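Local atomic coordinates of histidine--tRNA ligase (PDB entry 1H4V), a protein that catalyses the ATP-dependent attachment of L-histidine to tRNA(His), releasing AMP and diphosphate, and works as a homodimer. Residues A[166-171]-A[230-235]; A[173-178]-A[201-206]; A[181-186]-A[218-223]; A[188-193]-A[211-216]; A[261-266]-A[289-294]. All coordinates share one frame; numbering follows the deposited sequence.

Contacts 2 to 4 lie in the helical insertion between the two catalytic regions, 1-171 and 229-320, whose ends contact 1 brings together; contact 5 lies in the second of these regions. Contact 1 closes the neck of the insertion, and contacts 2, 3 and 4 are nested inside the loop it closes. Contacts 2 and 3 share helix 169-183, have centres 11 Å apart and are joined by the hydroxyls of Tyr175 and Tyr178 on the backbone of Arg223. Contact 4, at the far end, lies with its centre 28 Å from that of contact 1. Contacts 1 and 5 meet through the salt bridge Asp168 OD1 to Arg266 NE, 2.8 Å, linking the neck to the catalytic domain.

Contact 1 (A[166-171]-A[230-235])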
# COMPACT_ATOMS: atom_id res chain seq x y z
N VAL A 166 -23.33 -18.19 15.93
CA VAL A 166 -22.68 -18.63 17.16
C VAL A 166 -23.50 -18.16 18.37
O VAL A 166 -23.05 -18.26 19.51
CB VAL A 166 -21.24 -18.10 17.26
CG1 VAL A 166 -20.40 -18.70 16.13
CG2 VAL A 166 -21.22 -16.59 17.20
N GLY A 167 -24.70 -17.65 18.09
CA GLY A 167 -25.62 -17.19 19.13
C GLY A 167 -25.20 -16.05 20.04
O GLY A 167 -24.17 -15.41 19.82
N ASP A 168 -26.01 -15.79 21.06
CA ASP A 168 -25.71 -14.73 22.02
C ASP A 168 -24.89 -15.34 23.16
O ASP A 168 -24.92 -16.55 23.37
CB ASP A 168 -27.00 -14.12 22.56
CG ASP A 168 -27.83 -13.46 21.47
OD1 ASP A 168 -27.23 -12.86 20.55
OD2 ASP A 168 -29.08 -13.53 21.53
N PRO A 169 -24.14 -14.51 23.90
CA PRO A 169 -23.31 -15.01 25.01
C PRO A 169 -24.00 -15.94 26.02
O PRO A 169 -23.34 -16.80 26.61
CB PRO A 169 -22.76 -13.72 25.64
CG PRO A 169 -23.76 -12.68 25.25
CD PRO A 169 -24.08 -13.05 23.83
N GLU A 170 -25.30 -15.76 26.22
CA GLU A 170 -26.03 -16.62 27.15
C GLU A 170 -26.19 -17.99 26.48
O GLU A 170 -26.25 -19.03 27.15
CB GLU A 170 -27.42 -16.05 27.47
CG GLU A 170 -27.48 -14.52 27.52
CD GLU A 170 -27.81 -13.89 26.16
OE1 GLU A 170 -28.91 -14.16 25.63
OE2 GLU A 170 -26.97 -13.12 25.64
N ASP A 171 -26.27 -17.99 25.15
CA ASP A 171 -26.40 -19.22 24.39
C ASP A 171 -25.05 -19.92 24.37
O ASP A 171 -24.97 -21.15 24.42
CB ASP A 171 -26.82 -18.93 22.94
CG ASP A 171 -28.14 -18.17 22.85
OD1 ASP A 171 -29.00 -18.35 23.73
OD2 ASP A 171 -28.31 -17.40 21.88
N GLY A 230 -30.31 -19.13 20.95
CA GLY A 230 -31.40 -18.64 21.77
C GLY A 230 -32.50 -18.03 20.91
O GLY A 230 -32.37 -17.97 19.69
N GLU A 231 -33.57 -17.58 21.56
CA GLU A 231 -34.70 -16.99 20.85
C GLU A 231 -34.31 -15.86 19.90
O GLU A 231 -34.57 -15.94 18.70
CB GLU A 231 -35.72 -16.46 21.87
CG GLU A 231 -37.00 -15.91 21.27
CD GLU A 231 -37.82 -16.97 20.57
OE1 GLU A 231 -37.27 -17.68 19.70
OE2 GLU A 231 -39.03 -17.10 20.89
N GLU A 232 -33.68 -14.82 20.44
CA GLU A 232 -33.25 -13.67 19.65
C GLU A 232 -32.27 -14.04 18.55
O GLU A 232 -32.34 -13.52 17.43
CB GLU A 232 -32.63 -12.61 20.56
CG GLU A 232 -33.49 -12.24 21.76
CD GLU A 232 -33.07 -10.94 22.43
OE1 GLU A 232 -31.87 -10.82 22.78
OE2 GLU A 232 -33.93 -10.05 22.61
N ALA A 233 -31.35 -14.94 18.88
CA ALA A 233 -30.32 -15.39 17.95
C ALA A 233 -30.89 -16.13 16.75
O ALA A 233 -30.37 -16.01 15.65
CB ALA A 233 -29.32 -16.28 18.67
N ARG A 234 -31.95 -16.89 16.97
CA ARG A 234 -32.57 -17.66 15.90
C ARG A 234 -33.36 -16.75 14.96
O ARG A 234 -33.42 -16.99 13.75
CB ARG A 234 -33.49 -18.74 16.50
N ALA A 235 -33.93 -15.70 15.52
CA ALA A 235 -34.72 -14.75 14.75
C ALA A 235 -33.81 -13.88 13.89
O ALA A 235 -34.17 -13.52 12.77
CB ALA A 235 -35.55 -13.87 15.69
O HOH W 1 -30.51 -15.78 21.57
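Asp171 reaches across to the backbone of Gly230, and its side chain makes the hydrogen bond across the contact. Asp171 CB lies 4.0 Å from Gly230 N; chi1 of -58° then sets CG beside its own backbone N and close to Gly230. Asp171 OD1 rests 3.1 Å from Gly230 CA without bonding to Gly230 N, and a side chain on that glycine would run into it. OD2 does the gripping. Asp171 OD2 takes a weak bond from Gly230 N (2.8 Å) and a straighter one from Asp168 N (2.9 Å, 164°), which arrives on the anti side, tilted 35° from the carboxylate plane, while Ala233 CB packs 3.5 Å from Asp171 OD2. A water gives its two hydrogens to OD2 of Asp171 and of Asp168, and accepts from Ala233 N at 2.9 Å, serving an amide in the first turn of helix 231-246. It probably eases the repulsion between two carboxylates; Asp168 OD1 is salt-bridged to Arg266. The Asp171-to-Asp168 bond is half of a capping box at the start of helix 169-183, without its reciprocal bond, and it sits where the chain leaves and re-enters the catalytic domain around the helical insertion.

Contact 2 (A[173-178]-A[201-206])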
# COMPACT_ATOMS: atom_id res chain seq x y z
N ALA A 173 -22.85 -19.69 26.69
CA ALA A 173 -22.59 -20.18 28.03
C ALA A 173 -23.13 -21.61 28.17
O ALA A 173 -22.43 -22.51 28.65
CB ALA A 173 -23.23 -19.27 29.06
N ARG A 174 -24.38 -21.82 27.76
CA ARG A 174 -24.99 -23.15 27.84
C ARG A 174 -24.22 -24.16 27.01
O ARG A 174 -23.97 -25.28 27.46
CB ARG A 174 -26.44 -23.10 27.37
CG ARG A 174 -27.39 -22.38 28.32
CD ARG A 174 -28.80 -22.30 27.75
NE ARG A 174 -29.74 -21.67 28.68
CZ ARG A 174 -31.06 -21.61 28.49
NH1 ARG A 174 -31.61 -22.13 27.40
NH2 ARG A 174 -31.83 -21.02 29.40
N TYR A 175 -23.83 -23.77 25.80
CA TYR A 175 -23.10 -24.68 24.93
C TYR A 175 -21.79 -25.12 25.58
O TYR A 175 -21.42 -26.29 25.51
CB TYR A 175 -22.82 -24.01 23.59
CG TYR A 175 -22.21 -24.94 22.56
CD1 TYR A 175 -22.90 -26.07 22.12
CD2 TYR A 175 -20.95 -24.68 22.03
CE1 TYR A 175 -22.35 -26.91 21.15
CE2 TYR A 175 -20.40 -25.52 21.07
CZ TYR A 175 -21.10 -26.63 20.63
OH TYR A 175 -20.56 -27.45 19.68
N ASN A 176 -21.08 -24.18 26.20
CA ASN A 176 -19.82 -24.50 26.86
C ASN A 176 -20.04 -25.50 27.99
O ASN A 176 -19.22 -26.38 28.21
CB ASN A 176 -19.15 -23.22 27.40
CG ASN A 176 -18.26 -22.55 26.37
OD1 ASN A 176 -17.38 -23.19 25.79
ND2 ASN A 176 -18.48 -21.26 26.14
N ALA A 177 -21.15 -25.36 28.71
CA ALA A 177 -21.45 -26.29 29.79
C ALA A 177 -21.61 -27.66 29.14
O ALA A 177 -20.98 -28.64 29.55
CB ALA A 177 -22.72 -25.89 30.50
N TYR A 178 -22.45 -27.72 28.12
CA TYR A 178 -22.69 -28.95 27.39
C TYR A 178 -21.37 -29.55 26.94
O TYR A 178 -21.15 -30.75 27.06
CB TYR A 178 -23.57 -28.67 26.18
CG TYR A 178 -23.51 -29.75 25.13
CD1 TYR A 178 -24.07 -31.01 25.36
CD2 TYR A 178 -22.88 -29.53 23.92
CE1 TYR A 178 -23.99 -32.02 24.39
CE2 TYR A 178 -22.79 -30.52 22.95
CZ TYR A 178 -23.35 -31.76 23.20
OH TYR A 178 -23.27 -32.73 22.22
N ASN A 201 -12.46 -22.07 28.48
CA ASN A 201 -13.30 -21.81 27.32
C ASN A 201 -13.41 -23.05 26.44
O ASN A 201 -12.67 -23.21 25.47
CB ASN A 201 -12.72 -20.65 26.51
CG ASN A 201 -13.64 -20.21 25.37
OD1 ASN A 201 -13.27 -19.37 24.55
ND2 ASN A 201 -14.85 -20.77 25.34
N PRO A 202 -14.35 -23.96 26.77
CA PRO A 202 -14.54 -25.19 25.99
C PRO A 202 -14.70 -25.01 24.48
O PRO A 202 -14.15 -25.79 23.70
CB PRO A 202 -15.78 -25.81 26.64
CG PRO A 202 -15.60 -25.43 28.08
CD PRO A 202 -15.19 -23.97 27.98
N MET A 203 -15.44 -23.99 24.06
CA MET A 203 -15.63 -23.74 22.64
C MET A 203 -14.34 -23.53 21.85
O MET A 203 -14.32 -23.70 20.63
CB MET A 203 -16.55 -22.54 22.42
CG MET A 203 -18.01 -22.85 22.64
SD MET A 203 -19.03 -21.67 21.77
CE MET A 203 -19.13 -20.37 22.98
N ARG A 204 -13.27 -23.15 22.54
CA ARG A 204 -11.99 -22.94 21.88
C ARG A 204 -11.43 -24.28 21.40
O ARG A 204 -10.64 -24.34 20.45
CB ARG A 204 -11.00 -22.26 22.83
N ILE A 205 -11.84 -25.37 22.05
CA ILE A 205 -11.36 -26.69 21.66
C ILE A 205 -11.83 -27.05 20.25
O ILE A 205 -11.19 -27.82 19.55
CB ILE A 205 -11.85 -27.79 22.64
CG1 ILE A 205 -11.31 -27.51 24.05
CG2 ILE A 205 -11.38 -29.16 22.18
CD1 ILE A 205 -11.74 -28.52 25.09
N LEU A 206 -12.95 -26.46 19.83
CA LEU A 206 -13.49 -26.73 18.50
C LEU A 206 -12.74 -25.93 17.44
O LEU A 206 -12.90 -26.17 16.24
CB LEU A 206 -14.98 -26.38 18.45
CG LEU A 206 -15.90 -27.02 19.49
CD1 LEU A 206 -17.31 -26.51 19.27
CD2 LEU A 206 -15.85 -28.53 19.39
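Asn176 meets the turn at Pro202 and Met203 with its amide oxygen. Asn176 OD1 accepts from Met203 N at 2.7 Å, the donor lying nearly along the C=O axis (164°) although the hydrogen bond is bent at the hydrogen, 142°. Pro202, which has no N-H to give, packs its ring carbons against the same oxygen, with Pro202 CB 3.2 Å from Asn176 OD1. The other branch of the amide, Asn176 ND2, touches Met203 CE at 3.3 Å, because the methionine chain bends at chi3 (-87°) and carries its methyl back to the asparagine. An alanine at Asn176 would probably leave Met203 N without its acceptor and open a gap beside the proline ring and the methionine methyl. Next to this, Tyr175 presents a ring edge: Tyr175 CD2 lies 3.5 Å from Met203 CG, and the sulfur makes an edge-on Met-aromatic contact, Met203 SD 4.9 Å from the ring centroid. Tyr175 and Leu206 meet tip to tip, OH to CD1 at 3.4 Å. The ring is positioned from further out, its hydroxyl bonded to Arg223 O and its plane edge-to-face with Phe228. The segment 201-206 belongs to the link between helices 192-200 and 211-220. Pro202, Met203 and Leu206 lean on Leu179, further along helix 169-183, whereas Ile205 turns to helix 192-200, so the link is packed between the two helices.

Contact 3 (A[181-186]-A[218-223])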
# COMPACT_ATOMS: atom_id res chain seq x y z
N GLU A 181 -19.61 -31.27 29.75
CA GLU A 181 -20.22 -32.56 30.07
C GLU A 181 -19.81 -33.66 29.08
O GLU A 181 -19.50 -34.78 29.48
CB GLU A 181 -21.74 -32.44 30.09
CG GLU A 181 -22.29 -31.70 31.30
CD GLU A 181 -23.77 -31.37 31.15
OE1 GLU A 181 -24.55 -32.30 30.81
OE2 GLU A 181 -24.15 -30.20 31.36
N VAL A 182 -19.81 -33.33 27.79
CA VAL A 182 -19.46 -34.29 26.76
C VAL A 182 -17.96 -34.54 26.59
O VAL A 182 -17.54 -35.66 26.30
CB VAL A 182 -20.04 -33.86 25.39
CG1 VAL A 182 -19.41 -34.65 24.27
CG2 VAL A 182 -21.54 -34.07 25.39
N LEU A 183 -17.16 -33.50 26.76
CA LEU A 183 -15.72 -33.64 26.58
C LEU A 183 -14.90 -33.95 27.82
O LEU A 183 -13.74 -34.35 27.71
CB LEU A 183 -15.16 -32.40 25.88
CG LEU A 183 -15.66 -32.19 24.45
CD1 LEU A 183 -15.18 -30.86 23.92
CD2 LEU A 183 -15.17 -33.33 23.58
N SER A 184 -15.48 -33.76 29.01
CA SER A 184 -14.74 -34.05 30.25
C SER A 184 -14.36 -35.52 30.38
O SER A 184 -13.20 -35.85 30.59
CB SER A 184 -15.55 -33.60 31.47
OG SER A 184 -15.46 -32.20 31.64
N PRO A 185 -15.34 -36.43 30.27
CA PRO A 185 -15.03 -37.86 30.39
C PRO A 185 -14.10 -38.39 29.29
O PRO A 185 -13.85 -39.59 29.20
CB PRO A 185 -16.41 -38.52 30.37
CG PRO A 185 -17.24 -37.57 29.58
CD PRO A 185 -16.80 -36.24 30.12
N HIS A 186 -13.59 -37.49 28.46
CA HIS A 186 -12.68 -37.85 27.38
C HIS A 186 -11.43 -36.98 27.45
O HIS A 186 -10.68 -36.86 26.48
CB HIS A 186 -13.36 -37.65 26.02
CG HIS A 186 -14.49 -38.60 25.76
ND1 HIS A 186 -14.30 -39.95 25.57
CD2 HIS A 186 -15.82 -38.39 25.65
CE1 HIS A 186 -15.46 -40.53 25.35
NE2 HIS A 186 -16.40 -39.60 25.40
N LYS A 218 -14.09 -35.55 15.75
CA LYS A 218 -14.67 -36.25 14.60
C LYS A 218 -15.38 -37.53 15.04
O LYS A 218 -16.42 -37.88 14.50
CB LYS A 218 -13.57 -36.58 13.59
N GLU A 219 -14.81 -38.23 16.03
CA GLU A 219 -15.40 -39.47 16.52
C GLU A 219 -16.63 -39.24 17.40
O GLU A 219 -17.64 -39.93 17.24
CB GLU A 219 -14.38 -40.28 17.33
N LEU A 220 -16.53 -38.30 18.33
CA LEU A 220 -17.65 -38.02 19.22
C LEU A 220 -18.81 -37.37 18.46
O LEU A 220 -19.97 -37.66 18.73
CB LEU A 220 -17.21 -37.10 20.37
CG LEU A 220 -16.14 -37.64 21.32
CD1 LEU A 220 -15.96 -36.67 22.48
CD2 LEU A 220 -16.55 -39.00 21.85
N GLY A 221 -18.48 -36.50 17.51
CA GLY A 221 -19.51 -35.83 16.75
C GLY A 221 -20.49 -35.13 17.67
O GLY A 221 -21.69 -35.41 17.66
N VAL A 222 -19.97 -34.20 18.48
CA VAL A 222 -20.81 -33.47 19.42
C VAL A 222 -21.81 -32.60 18.67
O VAL A 222 -21.69 -32.39 17.46
CB VAL A 222 -19.94 -32.57 20.36
CG1 VAL A 222 -18.94 -33.44 21.11
CG2 VAL A 222 -19.21 -31.50 19.55
N ARG A 223 -22.82 -32.12 19.39
CA ARG A 223 -23.85 -31.28 18.79
C ARG A 223 -23.31 -29.88 18.42
O ARG A 223 -22.49 -29.30 19.13
CB ARG A 223 -25.03 -31.15 19.76
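Leu220 sets its forked tip against the ring of His186 and the end of Leu183. Leu220 CD2 lies over one face of the imidazole, 3.9 Å from the ring centroid and 25° off its normal, a CH-pi contact displaced toward the rim, where His186 NE2 is the closest ring atom to Leu220 CD2 at 3.6 Å. The two side chains reach toward each other tip to tip. The second methyl, Leu220 CD1, is shared: it touches His186 CD2 at 3.6 Å and Leu183 CD2, also at 3.6 Å. The fork therefore straddles the join between a ring and an aliphatic branch. Within 181-186, the carbonyl oxygen of Val182 lies at the edge of the imidazole, in its plane.

A separate valine pair continues the apolar surface. Val182 turns CG1 anti to its backbone N (chi1 166°), and this methyl meets CG1 of Val222 at 3.4 Å, the side chains inclined to each other. CG1 of Val182 is also near Leu220 CD1, though more loosely, at 4.4 Å. Between Leu220 and Val222 the helix gives way at Gly221, whose positive phi of 55° turns the chain; Leu220 and Val222 on its two sides both point toward 181-186. Just beyond, Arg223 is held at both its N and its O by the hydroxyls of Tyr178 and Tyr175. The apolar side chains pack the C-terminal ends of helices 169-183 and 211-220 together near the surface, while the tyrosine hydroxyls tie down the chain just past helix 211-220: helix-helix packing within the helical insertion between the catalytic regions.

Contact 4 (A[188-193]-A[211-216])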
# COMPACT_ATOMS: atom_id res chain seq x y z
N GLU A 188 -8.28 -37.14 28.68
CA GLU A 188 -7.02 -37.67 28.19
C GLU A 188 -6.91 -37.81 26.68
O GLU A 188 -5.83 -38.08 26.15
CB GLU A 188 -6.70 -39.02 28.85
CG GLU A 188 -7.88 -39.94 29.05
CD GLU A 188 -8.51 -39.76 30.42
OE1 GLU A 188 -9.05 -38.66 30.70
OE2 GLU A 188 -8.47 -40.72 31.22
N ALA A 189 -8.02 -37.61 25.97
CA ALA A 189 -8.00 -37.71 24.51
C ALA A 189 -7.57 -36.38 23.91
O ALA A 189 -7.04 -36.33 22.79
CB ALA A 189 -9.37 -38.11 24.00
N LEU A 190 -7.78 -35.30 24.65
CA LEU A 190 -7.38 -33.97 24.20
C LEU A 190 -5.88 -33.84 24.44
O LEU A 190 -5.15 -34.82 24.34
CB LEU A 190 -8.13 -32.90 25.00
CG LEU A 190 -9.66 -33.08 25.13
CD1 LEU A 190 -10.23 -32.07 26.13
CD2 LEU A 190 -10.30 -32.90 23.78
N SER A 191 -5.41 -32.64 24.78
CA SER A 191 -3.98 -32.42 25.02
C SER A 191 -3.71 -31.02 25.57
O SER A 191 -4.57 -30.15 25.48
CB SER A 191 -3.20 -32.62 23.72
OG SER A 191 -1.81 -32.45 23.95
N GLU A 192 -2.51 -30.85 26.12
CA GLU A 192 -2.05 -29.60 26.74
C GLU A 192 -3.14 -28.54 26.87
O GLU A 192 -3.95 -28.55 27.79
CB GLU A 192 -0.89 -29.00 25.93
CG GLU A 192 0.51 -29.47 26.34
CD GLU A 192 1.60 -28.91 25.42
OE1 GLU A 192 1.26 -28.04 24.58
OE2 GLU A 192 2.76 -29.34 25.55
N ASP A 193 -3.14 -27.63 25.90
CA ASP A 193 -4.08 -26.51 25.83
C ASP A 193 -5.55 -26.89 25.93
O ASP A 193 -6.29 -26.30 26.73
CB ASP A 193 -3.83 -25.79 24.51
N GLU A 211 -4.37 -31.95 15.30
CA GLU A 211 -4.86 -33.19 14.69
C GLU A 211 -5.39 -34.19 15.72
O GLU A 211 -6.33 -34.93 15.44
CB GLU A 211 -3.76 -33.83 13.84
CG GLU A 211 -3.33 -32.97 12.67
CD GLU A 211 -2.28 -33.64 11.80
OE1 GLU A 211 -2.57 -34.70 11.21
OE2 GLU A 211 -1.15 -33.10 11.70
N ARG A 212 -4.79 -34.19 16.91
CA ARG A 212 -5.24 -35.10 17.97
C ARG A 212 -6.61 -34.66 18.48
O ARG A 212 -7.48 -35.50 18.73
CB ARG A 212 -4.22 -35.11 19.12
CG ARG A 212 -4.60 -36.02 20.29
CD ARG A 212 -3.45 -36.21 21.26
NE ARG A 212 -2.35 -36.99 20.67
CZ ARG A 212 -1.24 -37.33 21.32
NH1 ARG A 212 -1.05 -36.95 22.57
NH2 ARG A 212 -0.30 -38.04 20.69
N ASP A 213 -6.80 -33.36 18.63
CA ASP A 213 -8.07 -32.82 19.10
C ASP A 213 -9.15 -32.97 18.03
O ASP A 213 -10.30 -33.29 18.34
CB ASP A 213 -7.94 -31.34 19.48
CG ASP A 213 -7.23 -31.14 20.80
OD1 ASP A 213 -7.67 -31.72 21.81
OD2 ASP A 213 -6.23 -30.38 20.83
N GLN A 214 -8.78 -32.72 16.78
CA GLN A 214 -9.72 -32.83 15.67
C GLN A 214 -10.22 -34.26 15.52
O GLN A 214 -11.36 -34.50 15.09
CB GLN A 214 -9.05 -32.38 14.36
CG GLN A 214 -8.62 -30.93 14.35
CD GLN A 214 -7.85 -30.56 13.10
OE1 GLN A 214 -6.82 -31.17 12.79
NE2 GLN A 214 -8.33 -29.55 12.38
N ALA A 215 -9.37 -35.21 15.89
CA ALA A 215 -9.71 -36.63 15.81
C ALA A 215 -10.82 -37.00 16.78
O ALA A 215 -11.83 -37.58 16.39
CB ALA A 215 -8.47 -37.47 16.08
N LEU A 216 -10.63 -36.68 18.06
CA LEU A 216 -11.63 -36.98 19.08
C LEU A 216 -12.97 -36.35 18.69
O LEU A 216 -14.02 -36.99 18.79
CB LEU A 216 -11.18 -36.44 20.44
CG LEU A 216 -12.14 -36.66 21.62
CD1 LEU A 216 -12.23 -38.14 21.95
CD2 LEU A 216 -11.64 -35.87 22.82
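Leu216 and Leu190 meet methyl to methyl, their side chains inclined to one another, with the two CD2 atoms 3.4 Å apart. Leu216 also spreads both its branches over Ala189: CB of the alanine sits 3.4 Å from CD2 and 3.5 Å from CD1 of Leu216, so it fits into the fork of the leucine. Chi1 of 179° puts CG of Leu216 anti to its backbone N, and CB of this residue points from helix 211-220 toward the segment 188-193.

One turn earlier, Asp213 stands at about a right angle to Leu190 and lays a carboxylate oxygen against it. Asp213 OD1 is 3.3 Å from Leu190 CA and 3.4 Å from Leu190 CB, and it also approaches CD2, so this oxygen rests on the carbon surface of the leucine from backbone to tip. The other oxygen, OD2, has its polar partner in Ser194 OG, a bond that fixes the rotation of the carboxylate and ties it to the early part of helix 192-200.

Arg212 flanks the polar side with the aliphatic part of its chain. Arg212 CG lies 3.5 Å from Ala189 O, and Arg212 CD is 3.8 Å from Leu190 O, while a bend at chi3 (-68°) turns NE off the extended line. The same CD stays loosely beside Ser191 CB.

Together these side chains hold the connection between helices 169-183 and 192-200 against helix 211-220. Leu190 also packs on Ile205 in the link after helix 192-200, and Leu216 also touches His186, nearer the start of the same connection as Leu190.

Contact 5 (A[261-266]-A[289-294]); sequences LDYYVR and DGLSEL
With chi1 of 62°, Tyr263 carries CG between its own backbone N and carbonyl carbon, and Leu291, with CG anti to the backbone N, runs beside it in the same direction. The two belong to sequences characteristic of histidyl-tRNA synthetases: L-D-Y-Y ends the R-G-L-D-Y-Y signature, here folded as a type I turn from Leu261 to Tyr264, and D-G-L ends G-G-G-R-Y-D-G-L. In this family both signatures are associated with the histidine-binding part of the active site, consistent with their meeting here inside the catalytic domain.

The ring of Tyr263 is sandwiched. Leu291 CD1 stands over the centre of one face, 4.1 Å from the centroid and 11° off the normal, a well-centred CH-pi contact, and Leu291 CB adds an approach to Tyr263 CD1 at 3.9 Å. Leu261 CB covers the opposite face nearer the rim, and CE1 of the ring lies in turn over a face of Tyr264. An alanine at Tyr263 would probably open a gap between Leu291 and Leu261 and leave the ring of Tyr264 without the edge that now rests on it.

Behind the ring the backbones touch as well: Gly290 N gives Tyr263 O a long, weak but straight bond (3.5 Å, 169°), and Tyr263 CB sits 3.6 Å from Leu291 N at the start of helix 291-294. Asp289 is oriented by Gly302 N and Arg287, both bound to OD2. The other oxygen, Asp289 OD1, faces carbon across this contact, 3.7 Å from Val265 CG1.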
# COMPACT_ATOMS: atom_id res chain seq x y z
N LEU A 261 -13.76 -17.52 20.22
CA LEU A 261 -13.57 -16.34 21.06
C LEU A 261 -14.87 -15.78 21.59
O LEU A 261 -15.89 -15.76 20.90
CB LEU A 261 -12.80 -15.26 20.29
CG LEU A 261 -11.40 -15.69 19.84
CD1 LEU A 261 -10.77 -14.59 19.01
CD2 LEU A 261 -10.55 -16.02 21.07
N ASP A 262 -14.83 -15.31 22.84
CA ASP A 262 -16.01 -14.77 23.51
C ASP A 262 -16.67 -13.52 22.93
O ASP A 262 -17.81 -13.22 23.27
CB ASP A 262 -15.67 -14.52 24.99
CG ASP A 262 -15.42 -15.81 25.76
OD1 ASP A 262 -16.40 -16.54 26.03
OD2 ASP A 262 -14.25 -16.09 26.10
N TYR A 263 -15.98 -12.79 22.06
CA TYR A 263 -16.59 -11.59 21.51
C TYR A 263 -17.34 -11.81 20.19
O TYR A 263 -17.97 -10.88 19.68
CB TYR A 263 -15.55 -10.47 21.37
CG TYR A 263 -14.38 -10.73 20.45
CD1 TYR A 263 -14.52 -10.64 19.07
CD2 TYR A 263 -13.12 -11.02 20.97
CE1 TYR A 263 -13.42 -10.81 18.22
CE2 TYR A 263 -12.02 -11.19 20.14
CZ TYR A 263 -12.18 -11.09 18.76
OH TYR A 263 -11.10 -11.26 17.93
N TYR A 264 -17.27 -13.02 19.65
CA TYR A 264 -17.98 -13.32 18.41
C TYR A 264 -19.42 -13.65 18.76
O TYR A 264 -19.68 -14.44 19.68
CB TYR A 264 -17.34 -14.50 17.67
CG TYR A 264 -16.05 -14.13 16.98
CD1 TYR A 264 -14.82 -14.60 17.46
CD2 TYR A 264 -16.05 -13.31 15.85
CE1 TYR A 264 -13.62 -14.26 16.82
CE2 TYR A 264 -14.86 -12.97 15.21
CZ TYR A 264 -13.66 -13.44 15.70
OH TYR A 264 -12.49 -13.12 15.06
N VAL A 265 -20.35 -13.06 18.03
CA VAL A 265 -21.76 -13.25 18.29
C VAL A 265 -22.56 -13.43 16.99
O VAL A 265 -22.17 -12.93 15.94
CB VAL A 265 -22.29 -12.04 19.11
CG1 VAL A 265 -23.50 -11.42 18.46
CG2 VAL A 265 -22.59 -12.47 20.54
N ARG A 266 -23.68 -14.14 17.09
CA ARG A 266 -24.56 -14.38 15.96
C ARG A 266 -23.85 -14.76 14.66
O ARG A 266 -22.98 -15.62 14.65
CB ARG A 266 -25.49 -13.18 15.76
CG ARG A 266 -26.32 -12.89 17.00
CD ARG A 266 -27.34 -11.77 16.85
NE ARG A 266 -28.02 -11.60 18.13
CZ ARG A 266 -29.05 -10.79 18.36
NH1 ARG A 266 -29.54 -10.03 17.39
NH2 ARG A 266 -29.58 -10.74 19.57
N ASP A 289 -19.88 -8.26 18.36
CA ASP A 289 -20.29 -7.20 19.28
C ASP A 289 -19.50 -6.88 20.56
O ASP A 289 -19.58 -5.75 21.05
CB ASP A 289 -21.77 -7.41 19.62
CG ASP A 289 -22.66 -7.39 18.37
OD1 ASP A 289 -23.86 -7.71 18.48
OD2 ASP A 289 -22.15 -7.07 17.27
N GLY A 290 -18.72 -7.81 21.09
CA GLY A 290 -17.99 -7.50 22.31
C GLY A 290 -16.52 -7.09 22.22
O GLY A 290 -15.85 -6.93 23.24
N LEU A 291 -16.02 -6.90 21.00
CA LEU A 291 -14.62 -6.54 20.81
C LEU A 291 -14.27 -5.13 21.28
O LEU A 291 -13.19 -4.90 21.83
CB LEU A 291 -14.23 -6.72 19.33
CG LEU A 291 -12.82 -6.29 18.92
CD1 LEU A 291 -11.78 -7.14 19.63
CD2 LEU A 291 -12.67 -6.44 17.43
N SER A 292 -15.18 -4.18 21.06
CA SER A 292 -14.94 -2.80 21.47
C SER A 292 -14.70 -2.67 22.97
O SER A 292 -13.74 -2.04 23.40
CB SER A 292 -16.13 -1.93 21.06
OG SER A 292 -15.90 -0.58 21.44
N GLU A 293 -15.58 -3.26 23.77
CA GLU A 293 -15.45 -3.20 25.22
C GLU A 293 -14.14 -3.86 25.65
O GLU A 293 -13.50 -3.44 26.62
CB GLU A 293 -16.65 -3.89 25.89
CG GLU A 293 -17.89 -3.00 25.91
CD GLU A 293 -19.20 -3.78 25.96
OE1 GLU A 293 -19.59 -4.36 24.92
OE2 GLU A 293 -19.83 -3.82 27.05
N LEU A 294 -13.75 -4.88 24.90
CA LEU A 294 -12.52 -5.61 25.16
C LEU A 294 -11.32 -4.67 25.05
O LEU A 294 -10.31 -4.84 25.73
CB LEU A 294 -12.41 -6.77 24.16
CG LEU A 294 -11.28 -7.79 24.18
CD1 LEU A 294 -9.98 -7.11 23.81
CD2 LEU A 294 -11.19 -8.43 25.56